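Long-range contact in putative glucoamylase (Bacteroides caccae ATCC 43185, PDB 4QT9), which probably hydrolyses glycosidic bonds in glucans or related oligosaccharides: residues K336-P341 against Y376-E381. Sequence-based numbering, arbitrary orientation.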
ATOM      1  N   LYS A 336      16.324 -10.083 -10.160  1.00 25.73           N
ATOM      2  CA  LYS A 336      17.657 -10.169  -9.548  1.00 25.69           C
ATOM      3  C   LYS A 336      17.836 -11.426  -8.717  1.00 28.31           C
ATOM      4  O   LYS A 336      18.822 -11.532  -7.990  1.00 28.93           O
ATOM      5  CB  LYS A 336      17.938  -8.927  -8.666  1.00 28.76           C
ATOM      6  CG  LYS A 336      17.823  -7.573  -9.377  1.00 37.25           C
ATOM      7  CD  LYS A 336      19.009  -7.282 -10.289  1.00 48.29           C
ATOM      8  CE  LYS A 336      19.134  -5.814 -10.601  1.00 65.39           C
ATOM      9  NZ  LYS A 336      18.155  -5.376 -11.627  1.00 77.48           N
ATOM     10  N   GLY A 337      16.893 -12.361  -8.808  1.00 23.94           N
ATOM     11  CA  GLY A 337      16.945 -13.600  -8.030  1.00 23.69           C
ATOM     12  C   GLY A 337      16.379 -13.439  -6.646  1.00 26.61           C
ATOM     13  O   GLY A 337      16.580 -14.284  -5.770  1.00 27.36           O
ATOM     14  N   VAL A 338      15.639 -12.362  -6.453  1.00 21.80           N
ATOM     15  CA  VAL A 338      15.092 -11.996  -5.154  1.00 20.30           C
ATOM     16  C   VAL A 338      13.578 -12.189  -5.129  1.00 25.39           C
ATOM     17  O   VAL A 338      12.865 -11.628  -5.967  1.00 25.63           O
ATOM     18  CB  VAL A 338      15.491 -10.542  -4.792  1.00 21.02           C
ATOM     19  CG1 VAL A 338      14.786 -10.074  -3.542  1.00 18.70           C
ATOM     20  CG2 VAL A 338      17.010 -10.397  -4.659  1.00 21.50           C
ATOM     21  N   ILE A 339      13.099 -12.975  -4.140  1.00 21.87           N
ATOM     22  CA  ILE A 339      11.672 -13.208  -3.902  1.00 21.05           C
ATOM     23  C   ILE A 339      11.308 -12.310  -2.740  1.00 24.25           C
ATOM     24  O   ILE A 339      12.093 -12.212  -1.810  1.00 21.87           O
ATOM     25  CB  ILE A 339      11.336 -14.723  -3.629  1.00 24.36           C
ATOM     26  CG1 ILE A 339      11.620 -15.641  -4.864  1.00 25.84           C
ATOM     27  CG2 ILE A 339       9.902 -14.932  -3.086  1.00 24.04           C
ATOM     28  CD1 ILE A 339      10.793 -15.353  -6.226  1.00 23.68           C
ATOM     29  N   SER A 340      10.167 -11.614  -2.822  1.00 22.21           N
ATOM     30  CA  SER A 340       9.640 -10.756  -1.776  1.00 21.95           C
ATOM     31  C   SER A 340       8.300 -11.338  -1.341  1.00 26.06           C
ATOM     32  O   SER A 340       7.374 -11.335  -2.147  1.00 24.89           O
ATOM     33  CB  SER A 340       9.496  -9.318  -2.266  1.00 27.85           C
ATOM     34  OG  SER A 340      10.677  -8.892  -2.927  1.00 41.41           O
ATOM     35  N   PRO A 341       8.199 -11.910  -0.101  1.00 23.83           N
ATOM     36  CA  PRO A 341       6.928 -12.531   0.347  1.00 22.93           C
ATOM     37  C   PRO A 341       5.675 -11.655   0.194  1.00 26.57           C
ATOM     38  O   PRO A 341       4.610 -12.191  -0.094  1.00 25.62           O
ATOM     39  CB  PRO A 341       7.200 -12.845   1.823  1.00 24.31           C
ATOM     40  CG  PRO A 341       8.674 -13.069   1.888  1.00 29.15           C
ATOM     41  CD  PRO A 341       9.249 -12.046   0.936  1.00 24.66           C
ATOM     42  N   TYR A 376      10.261 -11.856   6.481  1.00 22.41           N
ATOM     43  CA  TYR A 376      11.250 -10.825   6.199  1.00 21.56           C
ATOM     44  C   TYR A 376      11.008 -10.272   4.792  1.00 23.96           C
ATOM     45  O   TYR A 376      10.254 -10.863   4.004  1.00 23.13           O
ATOM     46  CB  TYR A 376      12.666 -11.374   6.376  1.00 22.06           C
ATOM     47  CG  TYR A 376      12.992 -11.693   7.817  1.00 25.15           C
ATOM     48  CD1 TYR A 376      12.932 -10.706   8.805  1.00 25.95           C
ATOM     49  CD2 TYR A 376      13.477 -12.948   8.179  1.00 27.47           C
ATOM     50  CE1 TYR A 376      13.278 -10.981  10.124  1.00 26.38           C
ATOM     51  CE2 TYR A 376      13.819 -13.237   9.505  1.00 28.46           C
ATOM     52  CZ  TYR A 376      13.728 -12.248  10.466  1.00 31.28           C
ATOM     53  OH  TYR A 376      14.076 -12.519  11.759  1.00 27.29           O
ATOM     54  N   ASP A 377      11.572  -9.093   4.511  1.00 21.62           N
ATOM     55  CA  ASP A 377      11.295  -8.325   3.281  1.00 20.36           C
ATOM     56  C   ASP A 377      11.576  -9.055   1.943  1.00 22.70           C
ATOM     57  O   ASP A 377      10.756  -9.023   1.013  1.00 20.44           O
ATOM     58  CB  ASP A 377      12.113  -7.043   3.281  1.00 20.98           C
ATOM     59  CG  ASP A 377      11.529  -6.060   2.329  1.00 26.33           C
ATOM     60  OD1 ASP A 377      10.311  -5.825   2.412  1.00 25.45           O
ATOM     61  OD2 ASP A 377      12.277  -5.562   1.455  1.00 30.15           O
ATOM     62  N   ALA A 378      12.775  -9.594   1.818  1.00 19.99           N
ATOM     63  CA  ALA A 378      13.186 -10.230   0.590  1.00 20.99           C
ATOM     64  C   ALA A 378      14.259 -11.229   0.898  1.00 25.69           C
ATOM     65  O   ALA A 378      14.778 -11.207   2.008  1.00 27.67           O
ATOM     66  CB  ALA A 378      13.692  -9.182  -0.382  1.00 21.94           C
ATOM     67  N   PHE A 379      14.558 -12.132  -0.050  1.00 21.62           N
ATOM     68  CA  PHE A 379      15.613 -13.135   0.124  1.00 23.33           C
ATOM     69  C   PHE A 379      16.033 -13.675  -1.232  1.00 24.13           C
ATOM     70  O   PHE A 379      15.245 -13.687  -2.176  1.00 21.76           O
ATOM     71  CB  PHE A 379      15.184 -14.287   1.078  1.00 25.89           C
ATOM     72  CG  PHE A 379      14.082 -15.175   0.542  1.00 27.97           C
ATOM     73  CD1 PHE A 379      14.380 -16.290  -0.235  1.00 31.71           C
ATOM     74  CD2 PHE A 379      12.745 -14.881   0.791  1.00 29.77           C
ATOM     75  CE1 PHE A 379      13.363 -17.086  -0.761  1.00 33.42           C
ATOM     76  CE2 PHE A 379      11.732 -15.690   0.283  1.00 33.18           C
ATOM     77  CZ  PHE A 379      12.048 -16.784  -0.494  1.00 32.46           C
ATOM     78  N   SER A 380      17.277 -14.129  -1.323  1.00 20.57           N
ATOM     79  CA  SER A 380      17.788 -14.745  -2.530  1.00 20.27           C
ATOM     80  C   SER A 380      18.350 -16.131  -2.186  1.00 27.26           C
ATOM     81  O   SER A 380      19.400 -16.210  -1.538  1.00 27.05           O
ATOM     82  CB  SER A 380      18.846 -13.863  -3.185  1.00 21.99           C
ATOM     83  OG  SER A 380      19.536 -14.605  -4.185  1.00 26.87           O
ATOM     84  N   GLU A 381      17.652 -17.224  -2.595  1.00 24.77           N
ATOM     85  CA  GLU A 381      18.164 -18.596  -2.359  1.00 24.98           C
ATOM     86  C   GLU A 381      19.504 -18.826  -3.112  1.00 31.64           C
ATOM     87  O   GLU A 381      20.369 -19.561  -2.626  1.00 29.77           O
ATOM     88  CB  GLU A 381      17.128 -19.672  -2.759  1.00 25.92           C
ATOM     89  CG  GLU A 381      15.914 -19.714  -1.838  1.00 30.57           C
ATOM     90  CD  GLU A 381      14.967 -20.882  -2.039  1.00 49.02           C
ATOM     91  OE1 GLU A 381      15.399 -22.039  -1.850  1.00 44.86           O
ATOM     92  OE2 GLU A 381      13.771 -20.637  -2.316  1.00 48.75           O
TER
HETATM   93  O   HOH W   1      20.038 -13.560  -6.540  1.00 22.08           O
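Ile339 and Phe379 pair backbone to backbone and lay their side chains alongside each other. Ile339 N donates to Phe379 O (3.0 Å), and Phe379 N returns the bond to Ile339 O. This closes a single antiparallel, hydrogen-bonded bridge. CA-H...O contacts extend the match: Val338 CA meets Phe379 O, and Ala378 CA lies 3.3 Å from Ile339 O. Phe379 CG sits between its own backbone N and carbonyl carbon (chi1 67°), which swings the ring back toward the partner chain although its CB points away. From CB the Phe379 side chain runs through CG to CD2, which passes Ile339 O at 3.8 Å, then to CE2, which meets Ile339 CG2, and to CZ, which ends 3.8 Å from Ile339 CB. Ile339 CB stands over one face of the Phe379 ring in a CH-pi contact, 4.2 Å from the Phe379 ring centroid. Pro341 CG comes in at the ring's edge, near its plane, and Leu362 of helix 352-364 touches both Pro341 and Phe379. Away from the ring, Val338 turns CG1 anti to its backbone N (chi1 172°) and presses it tightly on Ala378 CB, at 3.5 Å. Ser340 OG is hydrogen-bonded to Ser319 OG, and Asp377 OD2 accepts from Tyr320 N, so both segments are tied to strand 318-321. At the other end a water donates to Lys336 O and accepts from Ser380 OG at 2.6 Å; the same OG is hydrogen-bonded to Asp383 N. The contact is thus an isolated antiparallel beta bridge, joining the loop before helix 341-345 to the loop between strands 374-375 and 389-391 within the alpha/alpha toroid of this putative glucoamylase.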